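Local coordinates for ankyrin repeat family protein (PDB 3HRA) that is of unknown function but, as a chain of stacked ankyrin repeats, probably offers a surface for binding other proteins, at residues A[160-163]-A[164-168]; A[140-143]-A[144-147]; A[178-181]-A[182-185]. All blocks are in the same frame, centred on the assembly; numbering follows the deposited sequence.

Contact 1: A[160-163]-A[164-168]; sequences IVKL and LMENG
Ile-160 to Leu-163 meet Leu-164 to Gly-168 over the last turns of helix 155-166, in a local contact four residues apart that runs out through the helix's C-terminal end. Regular helical bonds join the backbones, from Leu-164 N to Ile-160 O, Met-165 N to Val-161 O and Glu-166 N to Lys-162 O. On the buried side, Ile-160 and Leu-164 lie side by side, with CG2 of Ile-160 4.0 Å from CD1 of Leu-164. Next to them CG1 of Val-161 stands 4.3 Å from CG of Met-165, whose flexible thioether chain bends twice and leads off to Leu-144 of helix 143-149 and Leu-197 of helix 191-198. Apolar residues suit these positions because helices 119-128, 143-149 and 191-198 pack around them. Such packing is the basis of the ankyrin fold, and the segment lies in a predicted repeat, 139-176. The helix ends in a Schellman motif: Gly-168 N bonds to Met-165 O at 3.1 Å and the next backbone N to Leu-164 O, with Gly-168 at a phi of 84°, a value glycine adopts easily. Asn-167 adds a side-chain bond at this end. Its ND2 gives a nearly straight bond (169°) of 2.8 Å to Leu-163 O, which lies close to the amide plane, and the same ND2 rests 3.3 Å from CD2 of Leu-163, itself packed on Val-122. On the outer side Lys-162 bends at its second torsion (74°), which carries the end of the chain alongside Glu-166. NZ of Lys-162 to OE2 of Glu-166 is a long salt bridge of 3.9 Å, and both atoms also hydrogen-bond to Tyr-200 OH, a shared partner near the C terminus.

Contact 2: A[140-143]-A[144-147]; sequences GYTA and LIEA
Thr-142 and Ile-145 make the tight centre of this contact, where the chain turns from the loop into helix 143-149. Thr-142 is the N-cap: its OG1 accepts from Ile-145 N at 3.1 Å, with an N-H...O angle of 168°, and so supplies an acceptor to an amide of the first turn, which lacks the usual helical carbonyl four residues back. The hydroxyl reaches it because chi1 of 58° sets OG1 between the backbone N and the carbonyl carbon. Ile-145 then closes over the cap, its CG1 3.5 Å from OG1 of Thr-142. Behind it Glu-146 N bonds to Thr-142 O at 3.0 Å and Ala-147 N to Ala-143 O at 2.9 Å. The small Ala-143 and Ala-147 suit this crowded wall, touching Leu-164 and Ile-160 of the following helix respectively. The sequence Thr-Ala-Leu here corresponds to the Thr-Pro-Leu signature that opens the first helix of a typical ankyrin repeat, with alanine in place of proline, and Gly-140, at positive phi, precedes it in the turn. Tyr-141 forms the looser side and is the one residue of the contact partly open to solvent. Its ring crosses Ile-145 at about a right angle, CD2 of Tyr-141 lying 3.7 Å from CG2 of Ile-145, while OE2 of Glu-146 comes to its edge, 3.4 Å from CD1 of Tyr-141, with the ring and carboxylate planes 79° apart. Aliphatic CG of Glu-146 also packs 3.5 Å from CB of Tyr-141. The slightly positive ring edge and the helix start are electrostatically compatible with a carboxylate, although the nearby Glu-115 may raise its pKa, so its ionisation is left open.

Contact 3: A[178-181]-A[182-185]; sequences GRTA and MDYA
Tyr-184 and Arg-179 bury the largest areas here, the arginine of the loop lying across the tyrosine of helix 181-188. CD of Arg-179 sits over the ring face, 4.2 Å from the centroid of the Tyr-184 ring, a CH-pi contact. A bend at chi3 (-70°) then lays one face of the guanidinium over CE1 of Tyr-184, 3.2 Å from CZ of Arg-179, the planes 42° apart. Although Tyr-184 OH lies over the guanidinium face, it does not pair with it: the hydroxyl bonds to Asp-175 OD1, and Arg-179 NE to Ser-177 OG. A long arginine suits the place by offering methylenes to the ring and a polar end to the loop. Small Ala-181 starts the helix against Leu-144 and Leu-197, its O receiving Ala-185 N at 3.0 Å. Just before Ala-181, Thr-180 N donates to Asp-183 OD2 at 2.9 Å, on the anti side and 32° out of the carboxylate plane, and Asp-183 N returns a bond to Thr-180 OG1 at 3.3 Å. This reciprocal pair is a capping box, set in the Thr-Ala-Met that stands where ankyrin repeats usually carry Thr-Pro-Leu.

From the N terminus the chain meets contact 2 first, then contact 1, then contact 3. They run in series without nesting or crossing, and each is a local turn of a helix end rather than the closing of a long loop. Contacts 2 and 3 mark the starts of helices 143-149 and 181-188, while contact 1 finishes helix 155-166 between them. Leu-144 of contact 2 joins the three: it packs on Val-161, Leu-164 and Met-165 of contact 1 and on Ala-181 of contact 3. Ile-145 adds its touch on Tyr-184. Contacts 1 and 3 do not meet, their nearest atoms about 7 Å apart; contact 2 joins the C-terminal end of helix 155-166, within the predicted repeat 139-176, to the start of helix 181-188.

Contact 1: A[160-163]-A[164-168]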
loop_
_atom_site.group_PDB
_atom_site.type_symbol
_atom_site.label_atom_id
_atom_site.label_comp_id
_atom_site.label_asym_id
_atom_site.label_seq_id
_atom_site.Cartn_x
_atom_site.Cartn_y
_atom_site.Cartn_z
ATOM N N ILE A 160 3.965 14.564 6.109
ATOM C CA ILE A 160 3.003 13.464 6.185
ATOM C C ILE A 160 2.098 13.647 7.399
ATOM O O ILE A 160 0.879 13.474 7.300
ATOM C CB ILE A 160 3.691 12.087 6.184
ATOM C CG1 ILE A 160 4.247 11.778 4.789
ATOM C CG2 ILE A 160 2.718 10.982 6.618
ATOM C CD1 ILE A 160 5.278 10.662 4.753
ATOM N N VAL A 161 2.677 14.053 8.524
ATOM C CA VAL A 161 1.871 14.370 9.707
ATOM C C VAL A 161 0.829 15.476 9.423
ATOM O O VAL A 161 -0.335 15.354 9.794
ATOM C CB VAL A 161 2.763 14.741 10.917
ATOM C CG1 VAL A 161 1.918 15.318 12.059
ATOM C CG2 VAL A 161 3.533 13.519 11.371
ATOM N N LYS A 162 1.254 16.551 8.767
ATOM C CA LYS A 162 0.347 17.648 8.436
ATOM C C LYS A 162 -0.800 17.193 7.528
ATOM O O LYS A 162 -1.959 17.536 7.773
ATOM C CB LYS A 162 1.107 18.792 7.762
ATOM C CG LYS A 162 0.231 19.981 7.461
ATOM C CD LYS A 162 -0.113 20.752 8.736
ATOM C CE LYS A 162 -0.765 22.084 8.385
ATOM N NZ LYS A 162 -1.147 22.852 9.604
ATOM N N LEU A 163 -0.456 16.446 6.482
ATOM C CA LEU A 163 -1.420 15.853 5.552
ATOM C C LEU A 163 -2.472 15.027 6.307
ATOM O O LEU A 163 -3.670 15.176 6.066
ATOM C CB LEU A 163 -0.690 14.948 4.560
ATOM C CG LEU A 163 -1.158 14.799 3.107
ATOM C CD1 LEU A 163 -0.763 13.429 2.556
ATOM C CD2 LEU A 163 -2.647 15.066 2.913
ATOM N N LEU A 164 -2.025 14.166 7.222
ATOM C CA LEU A 164 -2.946 13.326 8.005
ATOM C C LEU A 164 -3.863 14.162 8.897
ATOM O O LEU A 164 -5.069 13.910 8.972
ATOM C CB LEU A 164 -2.179 12.275 8.855
ATOM C CG LEU A 164 -1.492 11.161 8.051
ATOM C CD1 LEU A 164 -0.494 10.368 8.894
ATOM C CD2 LEU A 164 -2.551 10.245 7.441
ATOM N N MET A 165 -3.294 15.141 9.597
ATOM C CA MET A 165 -4.106 15.981 10.471
ATOM C C MET A 165 -5.097 16.811 9.674
ATOM O O MET A 165 -6.213 17.052 10.117
ATOM C CB MET A 165 -3.228 16.883 11.347
ATOM C CG MET A 165 -2.291 16.107 12.273
ATOM S SD MET A 165 -3.132 14.884 13.296
ATOM C CE MET A 165 -4.120 15.963 14.341
ATOM N N GLU A 166 -4.689 17.258 8.492
ATOM C CA GLU A 166 -5.581 18.071 7.680
ATOM C C GLU A 166 -6.731 17.234 7.129
ATOM O O GLU A 166 -7.732 17.770 6.656
ATOM C CB GLU A 166 -4.819 18.743 6.553
ATOM C CG GLU A 166 -4.077 19.984 6.997
ATOM C CD GLU A 166 -5.004 21.114 7.430
ATOM O OE1 GLU A 166 -5.984 21.395 6.711
ATOM O OE2 GLU A 166 -4.746 21.723 8.483
ATOM N N ASN A 167 -6.581 15.913 7.200
ATOM C CA ASN A 167 -7.614 15.016 6.731
ATOM C C ASN A 167 -8.362 14.356 7.883
ATOM O O ASN A 167 -9.070 13.359 7.692
ATOM C CB ASN A 167 -7.041 13.964 5.778
ATOM C CG ASN A 167 -6.850 14.503 4.370
ATOM O OD1 ASN A 167 -7.720 14.342 3.518
ATOM N ND2 ASN A 167 -5.715 15.168 4.124
ATOM N N GLY A 168 -8.209 14.929 9.075
ATOM C CA GLY A 168 -9.007 14.531 10.217
ATOM C C GLY A 168 -8.516 13.326 10.998
ATOM O O GLY A 168 -9.299 12.709 11.724
#

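Contact 2: A[140-143]-A[144-147]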
loop_
_atom_site.group_PDB
_atom_site.type_symbol
_atom_site.label_atom_id
_atom_site.label_comp_id
_atom_site.label_asym_id
_atom_site.label_seq_id
_atom_site.Cartn_x
_atom_site.Cartn_y
_atom_site.Cartn_z
ATOM N N GLY A 140 -1.359 -1.704 17.342
ATOM C CA GLY A 140 -2.183 -0.572 17.736
ATOM C C GLY A 140 -1.765 0.722 17.044
ATOM O O GLY A 140 -2.319 1.794 17.326
ATOM N N TYR A 141 -0.797 0.626 16.136
ATOM C CA TYR A 141 -0.273 1.804 15.459
ATOM C C TYR A 141 -1.255 2.257 14.399
ATOM O O TYR A 141 -1.797 1.440 13.668
ATOM C CB TYR A 141 1.058 1.533 14.741
ATOM C CG TYR A 141 2.243 1.179 15.612
ATOM C CD1 TYR A 141 3.308 0.458 15.089
ATOM C CD2 TYR A 141 2.301 1.556 16.946
ATOM C CE1 TYR A 141 4.399 0.131 15.861
ATOM C CE2 TYR A 141 3.400 1.232 17.732
ATOM C CZ TYR A 141 4.444 0.524 17.183
ATOM O OH TYR A 141 5.543 0.193 17.951
ATOM N N THR A 142 -1.455 3.568 14.324
ATOM C CA THR A 142 -2.140 4.198 13.202
ATOM C C THR A 142 -1.072 4.719 12.243
ATOM O O THR A 142 0.127 4.707 12.570
ATOM C CB THR A 142 -2.959 5.421 13.661
ATOM O OG1 THR A 142 -2.085 6.361 14.301
ATOM C CG2 THR A 142 -4.054 4.999 14.638
ATOM N N ALA A 143 -1.510 5.219 11.095
ATOM C CA ALA A 143 -0.607 5.851 10.135
ATOM C C ALA A 143 0.116 7.014 10.795
ATOM O O ALA A 143 1.332 7.174 10.630
ATOM C CB ALA A 143 -1.370 6.331 8.897
ATOM N N LEU A 144 -0.619 7.812 11.563
ATOM C CA LEU A 144 -0.007 8.936 12.263
ATOM C C LEU A 144 1.087 8.501 13.245
ATOM O O LEU A 144 2.181 9.079 13.268
ATOM C CB LEU A 144 -1.071 9.739 13.001
ATOM C CG LEU A 144 -0.551 10.999 13.675
ATOM C CD1 LEU A 144 -0.053 12.031 12.637
ATOM C CD2 LEU A 144 -1.654 11.590 14.569
ATOM N N ILE A 145 0.789 7.502 14.067
ATOM C CA ILE A 145 1.748 7.012 15.046
ATOM C C ILE A 145 3.007 6.489 14.370
ATOM O O ILE A 145 4.118 6.789 14.818
ATOM C CB ILE A 145 1.135 5.935 15.980
ATOM C CG1 ILE A 145 0.150 6.599 16.949
ATOM C CG2 ILE A 145 2.228 5.250 16.763
ATOM C CD1 ILE A 145 -0.748 5.627 17.689
ATOM N N GLU A 146 2.850 5.719 13.295
ATOM C CA GLU A 146 4.021 5.198 12.599
ATOM C C GLU A 146 4.832 6.338 11.980
ATOM O O GLU A 146 6.064 6.343 12.072
ATOM C CB GLU A 146 3.650 4.141 11.542
ATOM C CG GLU A 146 3.069 2.853 12.134
ATOM C CD GLU A 146 3.423 1.603 11.308
ATOM O OE1 GLU A 146 4.052 1.726 10.228
ATOM O OE2 GLU A 146 3.085 0.486 11.738
ATOM N N ALA A 147 4.149 7.284 11.332
ATOM C CA ALA A 147 4.832 8.421 10.717
ATOM C C ALA A 147 5.647 9.242 11.727
ATOM O O ALA A 147 6.686 9.800 11.381
ATOM C CB ALA A 147 3.847 9.319 9.972
#

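Contact 3: A[178-181]-A[182-185]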
loop_
_atom_site.group_PDB
_atom_site.type_symbol
_atom_site.label_atom_id
_atom_site.label_comp_id
_atom_site.label_asym_id
_atom_site.label_seq_id
_atom_site.Cartn_x
_atom_site.Cartn_y
_atom_site.Cartn_z
ATOM N N GLY A 178 0.068 2.103 24.992
ATOM C CA GLY A 178 -0.595 3.223 25.645
ATOM C C GLY A 178 -0.091 4.593 25.233
ATOM O O GLY A 178 -0.382 5.592 25.891
ATOM N N ARG A 179 0.645 4.656 24.127
ATOM C CA ARG A 179 1.242 5.921 23.698
ATOM C C ARG A 179 0.526 6.529 22.488
ATOM O O ARG A 179 0.058 5.812 21.599
ATOM C CB ARG A 179 2.740 5.729 23.421
ATOM C CG ARG A 179 3.591 5.679 24.698
ATOM C CD ARG A 179 5.090 5.581 24.394
ATOM N NE ARG A 179 5.437 4.273 23.847
ATOM C CZ ARG A 179 6.675 3.857 23.571
ATOM N NH1 ARG A 179 7.722 4.646 23.794
ATOM N NH2 ARG A 179 6.863 2.638 23.072
ATOM N N THR A 180 0.452 7.856 22.469
ATOM C CA THR A 180 -0.097 8.574 21.332
ATOM C C THR A 180 1.029 9.139 20.468
ATOM O O THR A 180 2.204 9.128 20.846
ATOM C CB THR A 180 -0.990 9.769 21.766
ATOM O OG1 THR A 180 -0.183 10.731 22.458
ATOM C CG2 THR A 180 -2.153 9.296 22.657
ATOM N N ALA A 181 0.656 9.655 19.309
ATOM C CA ALA A 181 1.613 10.329 18.433
ATOM C C ALA A 181 2.328 11.502 19.144
ATOM O O ALA A 181 3.538 11.683 19.014
ATOM C CB ALA A 181 0.905 10.812 17.178
ATOM N N MET A 182 1.582 12.290 19.907
ATOM C CA MET A 182 2.162 13.392 20.670
ATOM C C MET A 182 3.205 12.880 21.662
ATOM O O MET A 182 4.259 13.488 21.836
ATOM C CB MET A 182 1.047 14.134 21.415
ATOM C CG MET A 182 1.434 15.484 21.964
ATOM S SD MET A 182 -0.002 16.395 22.592
ATOM C CE MET A 182 -0.771 16.971 21.081
ATOM N N ASP A 183 2.903 11.757 22.310
ATOM C CA ASP A 183 3.832 11.113 23.247
ATOM C C ASP A 183 5.156 10.780 22.578
ATOM O O ASP A 183 6.221 11.090 23.123
ATOM C CB ASP A 183 3.227 9.823 23.832
ATOM C CG ASP A 183 2.113 10.092 24.819
ATOM O OD1 ASP A 183 2.141 11.165 25.470
ATOM O OD2 ASP A 183 1.205 9.228 24.940
ATOM N N TYR A 184 5.096 10.159 21.398
ATOM C CA TYR A 184 6.311 9.762 20.694
ATOM C C TYR A 184 7.137 10.974 20.252
ATOM O O TYR A 184 8.354 10.990 20.418
ATOM C CB TYR A 184 5.996 8.865 19.483
ATOM C CG TYR A 184 5.637 7.440 19.857
ATOM C CD1 TYR A 184 6.607 6.566 20.330
ATOM C CD2 TYR A 184 4.336 6.968 19.718
ATOM C CE1 TYR A 184 6.292 5.254 20.670
ATOM C CE2 TYR A 184 4.009 5.647 20.045
ATOM C CZ TYR A 184 4.993 4.806 20.527
ATOM O OH TYR A 184 4.692 3.508 20.869
ATOM N N ALA A 185 6.481 11.974 19.672
ATOM C CA ALA A 185 7.192 13.153 19.196
ATOM C C ALA A 185 7.910 13.844 20.349
ATOM O O ALA A 185 9.059 14.256 20.225
ATOM C CB ALA A 185 6.234 14.120 18.512
#